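Local coordinates for protein extracellular subtilisin-like serine proteinase (Vibrio sp. PA-44, PDB 1SH7) that probably cleaves peptide bonds as a calcium-dependent, cold-adapted serine endopeptidase of the subtilisin family, secreted by the bacterium, with this chain forming the subtilase domain, at residues D196-G201 with S259-T264; S81-A86 with Q203-W208; A231-E236 with N250-E255; S254-S259 with T264-L269. All blocks are in the same frame, centred on the assembly; numbering follows the deposited sequence. Where two conformers were deposited one is given.

Following the chain from the N terminus, contact 2 closes a loop of more than a hundred residues between 81-86, after helix 70-79, and strand 204-207. Before that closure the edge strand 197-200 has opened contact 1, so the two cross. Contact 1 closes only at 259-264, and nested inside its loop is contact 3, which joins the end of helix 219-236 to residues 250-255, on and after helix 242-252. Contact 4 is a short hairpin closure, 254-259 with 264-269; it crosses contact 1 and starts where contact 3 ends. Backbone bonds from Phe198 to Lys267 and Leu269 fasten the hairpin to the parallel sheet, while Val85 and Ala86 pack on helix 219-236.

Contact 1: D196-G201 with S259-T264; sequences DLFAPG and SDTRGT. With CA (calcium ion), chain C.
Strand 197-200, an outermost strand of the parallel sheet at the heart of the subtilisin fold, directs the ring of Phe198 toward the loop 259-264, where it meets Thr264 and Thr261. The methyl of Thr264 does most of the touching: CG2 comes obliquely to the ring, 3.5 Å from Phe198 CE1. With OG1 beside the backbone N (chi1 -50°), the methyl of Thr264 is anti to that N and faces the ring, while OG1 turns to the loop backbone. OG1 donates to Thr261 O at 2.7 Å, close to the line of the carbonyl bond (160°), and is also bonded to Gly192 N. Thr261 adds its own methyl, CG2 lying 4.1 Å from Phe198 CE1. Threonine suits position 264 because its methyl meets the ring while its hydroxyl bonds the backbone; at 261 the methyl is what touches.

The strand has neighbour 174-179 on one side, and Phe198 forms backbone bonds with Lys267 and Leu269. Just before it, Asp196 turns away from the loop and grips a calcium ion with both oxygens, OD1 at 2.5 Å and OD2 at 2.4 Å; four waters and the carbonyl oxygens of Pro171 and Gly173 complete the site.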
# COMPACT_ATOMS: atom_id res chain seq x y z
N ASP A 196 -5.34 1.61 10.95
CA ASP A 196 -4.31 2.48 11.49
C ASP A 196 -4.36 3.89 10.94
O ASP A 196 -4.04 4.82 11.65
CB ASP A 196 -2.93 1.92 11.19
CG ASP A 196 -2.65 0.60 11.90
OD1 ASP A 196 -2.30 0.61 13.10
OD2 ASP A 196 -2.74 -0.49 11.35
N LEU A 197 -4.76 4.02 9.68
CA LEU A 197 -4.88 5.34 9.02
C LEU A 197 -5.61 5.21 7.69
O LEU A 197 -5.82 4.10 7.19
CB LEU A 197 -3.50 6.00 8.81
CG LEU A 197 -2.63 5.57 7.61
CD1 LEU A 197 -1.38 6.40 7.44
CD2 LEU A 197 -2.25 4.10 7.77
N PHE A 198 -5.99 6.36 7.13
CA PHE A 198 -6.65 6.47 5.85
C PHE A 198 -5.64 6.94 4.80
O PHE A 198 -4.71 7.69 5.11
CB PHE A 198 -7.79 7.52 5.91
CG PHE A 198 -8.99 7.06 6.71
CD1 PHE A 198 -9.16 7.44 8.05
CD2 PHE A 198 -9.94 6.23 6.14
CE1 PHE A 198 -10.23 6.99 8.78
CE2 PHE A 198 -11.02 5.78 6.90
CZ PHE A 198 -11.16 6.17 8.21
N ALA A 199 -5.87 6.58 3.55
CA ALA A 199 -5.11 7.15 2.44
C ALA A 199 -6.04 7.23 1.20
O ALA A 199 -7.09 6.59 1.19
CB ALA A 199 -3.89 6.25 2.14
N PRO A 200 -5.67 8.00 0.17
CA PRO A 200 -6.46 8.06 -1.06
C PRO A 200 -6.79 6.70 -1.69
O PRO A 200 -5.88 5.92 -2.01
CB PRO A 200 -5.56 8.90 -1.99
CG PRO A 200 -4.84 9.82 -1.06
CD PRO A 200 -4.49 8.88 0.11
N GLY A 201 -8.08 6.43 -1.87
CA GLY A 201 -8.51 5.17 -2.47
C GLY A 201 -9.67 5.17 -3.43
O GLY A 201 -9.89 4.16 -4.12
N SER A 259 -13.75 13.17 7.17
CA SER A 259 -15.14 13.10 7.61
C SER A 259 -15.69 11.68 7.51
O SER A 259 -15.22 10.84 6.73
CB SER A 259 -16.04 14.07 6.81
OG SER A 259 -15.93 13.83 5.43
N ASP A 260 -16.69 11.38 8.34
CA ASP A 260 -17.31 10.05 8.40
C ASP A 260 -16.34 8.88 8.74
O ASP A 260 -16.38 7.81 8.13
CB ASP A 260 -18.09 9.78 7.11
CG ASP A 260 -19.05 8.63 7.26
OD1 ASP A 260 -19.25 7.87 6.29
OD2 ASP A 260 -19.62 8.39 8.36
N THR A 261 -15.51 9.09 9.76
CA THR A 261 -14.52 8.11 10.19
C THR A 261 -15.15 6.95 10.94
O THR A 261 -14.55 5.87 11.06
CB THR A 261 -13.50 8.77 11.10
OG1 THR A 261 -14.17 9.53 12.13
CG2 THR A 261 -12.68 9.83 10.31
N ARG A 262 -16.33 7.17 11.51
CA ARG A 262 -17.14 6.04 11.97
C ARG A 262 -16.41 5.18 13.00
O ARG A 262 -16.44 3.94 12.89
CB ARG A 262 -17.38 5.12 10.78
CG ARG A 262 -18.63 5.22 10.11
CD ARG A 262 -18.97 3.90 9.50
NE ARG A 262 -19.53 3.01 10.52
CZ ARG A 262 -20.55 2.18 10.32
NH1 ARG A 262 -21.12 2.08 9.12
NH2 ARG A 262 -20.98 1.43 11.31
N GLY A 263 -15.71 5.78 13.95
CA GLY A 263 -14.95 5.00 14.92
C GLY A 263 -13.54 4.61 14.54
O GLY A 263 -12.93 3.72 15.17
N THR A 264 -12.98 5.29 13.56
CA THR A 264 -11.59 5.06 13.12
C THR A 264 -10.80 6.27 13.53
O THR A 264 -11.31 7.39 13.43
CB THR A 264 -11.52 4.96 11.58
OG1 THR A 264 -12.50 4.04 11.08
CG2 THR A 264 -10.18 4.42 11.12
CA CA C . -1.95 -1.82 13.13
O HOH W 1 0.12 -0.91 13.71
O HOH W 2 -3.30 -3.55 12.02
O HOH W 3 -2.12 -1.54 15.65
O HOH W 4 -4.24 -1.43 13.67

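Contact 2: S81-A86 with Q203-W208; sequences SQYGVA and QIKSAW
Lys205, on strand 204-207, is the first residue of this strand to reach the loop 81-86, laying its side chain across the ring of Tyr83. Its CG stands opposite the backbone N (chi1 -172°) and the chain beyond is fully extended, which puts CD over one face near the rim and takes CE past CZ to bring the amino group to the phenol oxygen. Lys205 CD is the CH-pi donor, 4.2 Å from the centroid of the Tyr83 ring. Farther out, Lys205 CE lies 3.7 Å from Tyr83 CZ, and Lys205 NZ donates a hydrogen bond of 3.1 Å to Tyr83 OH. A lysine fits because one side chain supplies both the greasy shaft and the donor; a tyrosine fits because it presents both a face and an acceptor. On the other face of the ring sits Gln82 CB, 3.7 Å above the plane.

The backbones meet through water. One molecule donates to Tyr83 O at 2.7 Å and to Lys205 O at 3.0 Å, joining two carbonyls that could not bond to each other.

Next along the strand, Ser206 brings its CA to 4.4 Å from Tyr83 CB, while its small side chain is engaged elsewhere: OG is hydrogen-bonded to the carbonyl O of His73 in helix 70-79.

The contact thus ties the loop between helix 70-79 and strand 90-95 to a two-stranded antiparallel sheet, 204-207 with 213-216, whose Tyr213 ring meets that of Tyr83 almost at a right angle. Ile204 packs on Met221 and His225 of helix 219-236, a helix that Val85 of the loop touches at Val229 and Leu232.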
# COMPACT_ATOMS: atom_id res chain seq x y z
N SER A 81 6.29 5.97 -12.52
CA SER A 81 6.86 7.29 -12.80
C SER A 81 5.82 8.45 -12.78
O SER A 81 6.07 9.49 -12.16
CB SER A 81 7.52 7.25 -14.17
OG SER A 81 8.08 8.50 -14.47
N GLN A 82 4.69 8.29 -13.45
CA GLN A 82 3.72 9.38 -13.54
C GLN A 82 2.78 9.35 -12.36
O GLN A 82 2.42 10.39 -11.82
CB GLN A 82 2.87 9.30 -14.82
CG GLN A 82 3.60 9.56 -16.13
CD GLN A 82 2.59 9.68 -17.29
OE1 GLN A 82 2.27 8.68 -17.95
NE2 GLN A 82 2.06 10.87 -17.49
N TYR A 83 2.35 8.14 -11.98
CA TYR A 83 1.25 8.01 -11.05
C TYR A 83 1.63 7.36 -9.73
O TYR A 83 0.74 7.01 -8.96
CB TYR A 83 0.10 7.24 -11.73
CG TYR A 83 -0.36 7.89 -13.00
CD1 TYR A 83 -0.37 7.19 -14.21
CD2 TYR A 83 -0.68 9.27 -13.03
CE1 TYR A 83 -0.79 7.81 -15.39
CE2 TYR A 83 -1.10 9.89 -14.21
CZ TYR A 83 -1.15 9.16 -15.37
OH TYR A 83 -1.56 9.76 -16.53
N GLY A 84 2.92 7.27 -9.41
CA GLY A 84 3.33 6.63 -8.17
C GLY A 84 3.93 7.58 -7.17
O GLY A 84 4.38 8.70 -7.51
N VAL A 85 3.98 7.11 -5.93
CA VAL A 85 4.50 7.89 -4.79
C VAL A 85 6.04 7.95 -4.75
O VAL A 85 6.63 9.00 -4.47
CB VAL A 85 3.95 7.28 -3.49
CG1 VAL A 85 4.53 7.91 -2.27
CG2 VAL A 85 2.41 7.36 -3.46
N ALA A 86 6.67 6.80 -4.97
CA ALA A 86 8.12 6.63 -4.82
C ALA A 86 8.64 6.23 -6.19
O ALA A 86 8.64 5.03 -6.57
CB ALA A 86 8.40 5.58 -3.79
N GLN A 203 -11.25 6.55 -6.91
CA GLN A 203 -10.92 7.09 -8.23
C GLN A 203 -9.45 7.32 -8.37
O GLN A 203 -8.99 8.46 -8.57
CB GLN A 203 -11.71 8.36 -8.47
CG GLN A 203 -13.12 8.05 -8.73
CD GLN A 203 -14.03 8.77 -7.84
OE1 GLN A 203 -14.24 9.99 -8.02
NE2 GLN A 203 -14.60 8.06 -6.87
N ILE A 204 -8.71 6.24 -8.25
CA ILE A 204 -7.25 6.31 -8.38
C ILE A 204 -6.78 5.80 -9.74
O ILE A 204 -7.01 4.63 -10.10
CB ILE A 204 -6.53 5.46 -7.27
CG1 ILE A 204 -6.93 5.91 -5.85
CG2 ILE A 204 -5.03 5.51 -7.44
CD1 ILE A 204 -6.66 7.35 -5.53
N LYS A 205 -6.08 6.66 -10.47
CA LYS A 205 -5.53 6.30 -11.78
C LYS A 205 -4.16 5.65 -11.62
O LYS A 205 -3.27 6.20 -10.98
CB LYS A 205 -5.39 7.49 -12.69
CG LYS A 205 -4.99 7.11 -14.11
CD LYS A 205 -4.84 8.33 -14.98
CE LYS A 205 -4.47 7.90 -16.39
NZ LYS A 205 -4.54 9.06 -17.27
N SER A 206 -3.95 4.52 -12.29
CA SER A 206 -2.63 3.87 -12.28
C SER A 206 -2.48 2.88 -13.44
O SER A 206 -3.40 2.68 -14.21
CB SER A 206 -2.42 3.13 -10.95
OG SER A 206 -1.08 2.78 -10.73
N ALA A 207 -1.32 2.24 -13.52
CA ALA A 207 -1.03 1.24 -14.56
C ALA A 207 -2.02 0.06 -14.58
O ALA A 207 -2.63 -0.26 -13.57
CB ALA A 207 0.38 0.74 -14.40
N TRP A 208 -2.20 -0.55 -15.75
CA TRP A 208 -3.04 -1.73 -15.93
C TRP A 208 -2.27 -2.84 -16.65
O TRP A 208 -1.25 -2.58 -17.31
CB TRP A 208 -4.30 -1.35 -16.71
CG TRP A 208 -5.49 -2.30 -16.55
CD1 TRP A 208 -6.18 -2.95 -17.57
CD2 TRP A 208 -6.13 -2.69 -15.33
NE1 TRP A 208 -7.21 -3.68 -17.04
CE2 TRP A 208 -7.21 -3.54 -15.67
CE3 TRP A 208 -5.95 -2.35 -13.97
CZ2 TRP A 208 -8.05 -4.11 -14.69
CZ3 TRP A 208 -6.81 -2.90 -13.01
CH2 TRP A 208 -7.84 -3.76 -13.38
O HOH W 5 -1.72 6.11 -8.47

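Contact 3: A231-E236 with N250-E255; sequences ALYLQE and NSRASE
Glu236 and Arg252 form a two-pronged salt bridge between the last turn of helix 219-236 and segment 250-255, tying together two helices, 219-236 and 242-252, that follow each other in the subtilase domain. Arg252 grips end-on: NH1 donates to Glu236 OE2 at 2.8 Å in a nearly straight bond (169°), and NH2 donates to Glu236 OE1 at 2.9 Å. Both carboxylate oxygens are met on their syn sides, and the two flat groups lie almost in one plane. Two long side chains, both extended, are needed to bridge helices this far apart.

Against the guanidinium lies the ring of Tyr233, three residues before Glu236 on the same helix. The guanidinium stands over the face of this ring edge-on, the planes 85° apart, with NH1 nearest. Arg252 CZ is 4.6 Å from the centroid of the Tyr233 ring, a cation-pi contact. Because Arg252 has its CG beside the backbone N (chi1 -67°) and then runs straight, its aliphatic part slides past the phenol end: CD lies 3.3 Å from Tyr233 OH and CB 3.4 Å from the same oxygen. That hydroxyl is hydrogen-bonded to Tyr270 O, while the ring packs on Leu245, Leu248 and Leu249 of helix 242-252.

The carboxylate fixes the rotation of the guanidinium, and the nearby negative charge together with the ring face would probably stabilise its positive charge at this partly buried position.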
# COMPACT_ATOMS: atom_id res chain seq x y z
N ALA A 231 8.26 3.53 1.56
CA ALA A 231 9.49 3.44 0.74
C ALA A 231 10.27 4.75 0.81
O ALA A 231 11.50 4.77 0.90
CB ALA A 231 9.16 3.09 -0.69
N LEU A 232 9.54 5.86 0.85
CA LEU A 232 10.15 7.18 1.03
C LEU A 232 10.83 7.27 2.40
O LEU A 232 11.95 7.75 2.51
CB LEU A 232 9.12 8.31 0.89
CG LEU A 232 8.31 8.46 -0.40
CD1 LEU A 232 7.32 9.59 -0.31
CD2 LEU A 232 9.20 8.66 -1.61
N TYR A 233 10.14 6.81 3.43
CA TYR A 233 10.68 6.84 4.78
C TYR A 233 11.90 5.91 4.92
O TYR A 233 12.85 6.22 5.69
CB TYR A 233 9.63 6.39 5.82
CG TYR A 233 8.46 7.33 6.08
CD1 TYR A 233 8.23 8.46 5.30
CD2 TYR A 233 7.52 7.04 7.08
CE1 TYR A 233 7.13 9.31 5.54
CE2 TYR A 233 6.41 7.88 7.32
CZ TYR A 233 6.24 9.01 6.55
OH TYR A 233 5.13 9.82 6.77
N LEU A 234 11.87 4.79 4.20
CA LEU A 234 12.96 3.83 4.21
C LEU A 234 14.18 4.36 3.46
O LEU A 234 15.34 4.04 3.80
CB LEU A 234 12.53 2.47 3.66
CG LEU A 234 11.65 1.67 4.65
CD1 LEU A 234 10.84 0.59 3.95
CD2 LEU A 234 12.56 1.09 5.69
N GLN A 235 13.95 5.19 2.44
CA GLN A 235 15.10 5.78 1.75
C GLN A 235 15.78 6.78 2.71
O GLN A 235 17.01 6.76 2.86
CB GLN A 235 14.76 6.45 0.42
CG GLN A 235 16.02 6.93 -0.31
CD GLN A 235 15.76 7.86 -1.50
OE1 GLN A 235 14.62 8.10 -1.88
NE2 GLN A 235 16.85 8.37 -2.10
N GLU A 236 14.95 7.61 3.35
CA GLU A 236 15.37 8.58 4.37
C GLU A 236 16.14 7.92 5.53
O GLU A 236 17.12 8.47 6.05
CB GLU A 236 14.13 9.31 4.90
CG GLU A 236 14.34 10.36 5.98
CD GLU A 236 13.05 10.83 6.63
OE1 GLU A 236 13.12 11.70 7.53
OE2 GLU A 236 11.94 10.35 6.27
N ASN A 250 2.33 7.13 11.80
CA ASN A 250 1.45 7.74 12.78
C ASN A 250 1.78 9.16 13.18
O ASN A 250 0.91 10.02 13.19
CB ASN A 250 1.46 6.89 14.06
CG ASN A 250 0.46 5.77 14.01
OD1 ASN A 250 -0.74 6.00 14.17
ND2 ASN A 250 0.95 4.55 13.79
N SER A 251 3.02 9.41 13.52
CA SER A 251 3.41 10.73 14.04
C SER A 251 3.44 11.77 12.95
O SER A 251 3.17 12.93 13.23
CB SER A 251 4.76 10.69 14.80
OG SER A 251 5.79 10.17 14.03
N ARG A 252 3.70 11.38 11.71
CA ARG A 252 3.68 12.30 10.57
C ARG A 252 2.30 12.53 9.93
O ARG A 252 2.13 13.49 9.14
CB ARG A 252 4.65 11.83 9.50
CG ARG A 252 6.10 11.91 9.93
CD ARG A 252 7.07 11.37 8.94
NE ARG A 252 8.43 11.70 9.37
CZ ARG A 252 9.53 11.39 8.71
NH1 ARG A 252 9.45 10.70 7.58
NH2 ARG A 252 10.71 11.78 9.19
N ALA A 253 1.31 11.72 10.28
CA ALA A 253 0.01 11.76 9.62
C ALA A 253 -0.69 13.07 9.95
O ALA A 253 -0.52 13.61 11.02
CB ALA A 253 -0.89 10.59 10.04
N SER A 254 -1.48 13.53 9.01
CA SER A 254 -2.39 14.67 9.20
C SER A 254 -3.59 14.26 10.04
O SER A 254 -4.21 13.22 9.79
CB SER A 254 -2.88 15.17 7.84
OG SER A 254 -1.79 15.45 6.99
N GLU A 255 -3.88 15.04 11.07
CA GLU A 255 -4.93 14.70 12.05
C GLU A 255 -6.23 15.44 11.83
O GLU A 255 -6.22 16.62 11.50
CB GLU A 255 -4.48 15.08 13.47
CG GLU A 255 -3.21 14.41 13.91
CD GLU A 255 -2.76 14.86 15.33
OE1 GLU A 255 -2.21 14.01 16.05
OE2 GLU A 255 -2.94 16.04 15.72

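Contact 4: S254-S259 with T264-L269; sequences SENKVS and TTNKLL
Asn266 stands at the centre of an inverse gamma turn, closed by a weak bond from Lys267 N to Thr265 O, and its own carbonyl still serves the facing segment 254-259. Asn256 N donates to Asn266 O at 2.9 Å, from a position tilted out of the carbonyl plane. Asn256 has a positive phi (59°), a left-handed conformation that asparagine tolerates better than most residues; it bends the chain away from the strand. The side chain of Asn266, with its CG opposite the backbone N (chi1 -154°), reaches into this bend beside the backbone of Asn256, Lys257 and Val258.

Beyond the turns the pairing becomes regular. Ser254 and Leu268 make the hydrogen-bonded pair: Leu268 N donates to Ser254 O at 2.9 Å, and Ser254 N to Leu268 O at 3.0 Å. Glu255 and Lys267 form the adjoining non-hydrogen-bonded pair. Lys267 CA also makes a CA-H...O contact with Ser254 O, at 3.4 Å. A water donates to Ser254 O at 2.7 Å and accepts from Lys257 N, bridging the strand to the bend.

On the face of Ser254 and Leu268, Val258 CG2 packs 4.1 Å from Leu268 CB, two apolar residues that cover one another. Ser254 OG is hydrogen-bonded to Arg14 NH1 and to a second water; that water donates to Leu269 O. On the Lys267 face, Lys267 NZ curls back to Thr265 OG1 at 2.7 Å.

Two short antiparallel strands joined by a loop make this a beta hairpin, set against edge strand 197-200 of the subtilase domain.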
# COMPACT_ATOMS: atom_id res chain seq x y z
N SER A 254 -1.48 13.53 9.01
CA SER A 254 -2.39 14.67 9.20
C SER A 254 -3.59 14.26 10.04
O SER A 254 -4.21 13.22 9.79
CB SER A 254 -2.88 15.17 7.84
OG SER A 254 -1.79 15.45 6.99
N GLU A 255 -3.88 15.04 11.07
CA GLU A 255 -4.93 14.70 12.05
C GLU A 255 -6.23 15.44 11.83
O GLU A 255 -6.22 16.62 11.50
CB GLU A 255 -4.48 15.08 13.47
CG GLU A 255 -3.21 14.41 13.91
CD GLU A 255 -2.76 14.86 15.33
OE1 GLU A 255 -2.21 14.01 16.05
OE2 GLU A 255 -2.94 16.04 15.72
N ASN A 256 -7.35 14.76 12.07
CA ASN A 256 -8.68 15.38 12.07
C ASN A 256 -9.08 16.06 10.77
O ASN A 256 -9.84 17.03 10.81
CB ASN A 256 -8.80 16.37 13.23
CG ASN A 256 -8.66 15.70 14.56
OD1 ASN A 256 -7.78 16.03 15.35
ND2 ASN A 256 -9.52 14.71 14.80
N LYS A 257 -8.62 15.52 9.64
CA LYS A 257 -9.01 16.03 8.30
C LYS A 257 -10.18 15.28 7.65
O LYS A 257 -10.85 15.81 6.73
CB LYS A 257 -7.82 16.00 7.33
CG LYS A 257 -6.55 16.51 7.91
CD LYS A 257 -6.67 17.96 8.31
CE LYS A 257 -5.34 18.43 8.82
NZ LYS A 257 -5.38 19.85 9.32
N VAL A 258 -10.41 14.05 8.10
CA VAL A 258 -11.31 13.12 7.41
C VAL A 258 -12.71 13.20 8.02
O VAL A 258 -12.84 13.29 9.22
CB VAL A 258 -10.76 11.65 7.52
CG1 VAL A 258 -11.70 10.63 6.78
CG2 VAL A 258 -9.33 11.57 7.02
N SER A 259 -13.75 13.17 7.17
CA SER A 259 -15.14 13.10 7.61
C SER A 259 -15.69 11.68 7.51
O SER A 259 -15.22 10.84 6.73
CB SER A 259 -16.04 14.07 6.81
OG SER A 259 -15.93 13.83 5.43
N THR A 264 -12.98 5.29 13.56
CA THR A 264 -11.59 5.06 13.12
C THR A 264 -10.80 6.27 13.53
O THR A 264 -11.31 7.39 13.43
CB THR A 264 -11.52 4.96 11.58
OG1 THR A 264 -12.50 4.04 11.08
CG2 THR A 264 -10.18 4.42 11.12
N THR A 265 -9.56 6.06 13.96
CA THR A 265 -8.68 7.16 14.25
C THR A 265 -8.57 8.09 13.04
O THR A 265 -8.43 7.66 11.87
CB THR A 265 -7.33 6.66 14.77
OG1 THR A 265 -6.53 7.77 15.18
CG2 THR A 265 -6.53 5.97 13.70
N ASN A 266 -8.64 9.38 13.33
CA ASN A 266 -8.69 10.39 12.30
C ASN A 266 -7.27 10.80 11.85
O ASN A 266 -6.79 11.88 12.17
CB ASN A 266 -9.54 11.57 12.80
CG ASN A 266 -10.17 12.35 11.66
OD1 ASN A 266 -11.30 12.87 11.78
ND2 ASN A 266 -9.44 12.46 10.58
N LYS A 267 -6.61 9.88 11.15
CA LYS A 267 -5.28 10.07 10.60
C LYS A 267 -5.29 9.82 9.11
O LYS A 267 -5.77 8.81 8.66
CB LYS A 267 -4.28 9.14 11.25
CG LYS A 267 -4.09 9.39 12.79
CD LYS A 267 -2.86 8.65 13.29
CE LYS A 267 -2.78 8.62 14.83
NZ LYS A 267 -3.80 7.74 15.48
N LEU A 268 -4.73 10.76 8.35
CA LEU A 268 -4.62 10.68 6.92
C LEU A 268 -3.14 10.69 6.51
O LEU A 268 -2.32 11.48 7.03
CB LEU A 268 -5.35 11.87 6.29
CG LEU A 268 -5.37 12.00 4.77
CD1 LEU A 268 -6.17 10.87 4.18
CD2 LEU A 268 -5.91 13.36 4.34
N LEU A 269 -2.80 9.84 5.55
CA LEU A 269 -1.42 9.69 5.08
C LEU A 269 -0.80 10.99 4.65
O LEU A 269 -1.43 11.79 3.96
CB LEU A 269 -1.42 8.76 3.88
CG LEU A 269 -0.29 7.81 3.49
CD1 LEU A 269 -0.06 7.73 2.00
CD2 LEU A 269 0.99 7.83 4.29
O HOH W 6 -6.86 13.16 9.35
O HOH W 7 -2.14 14.39 4.56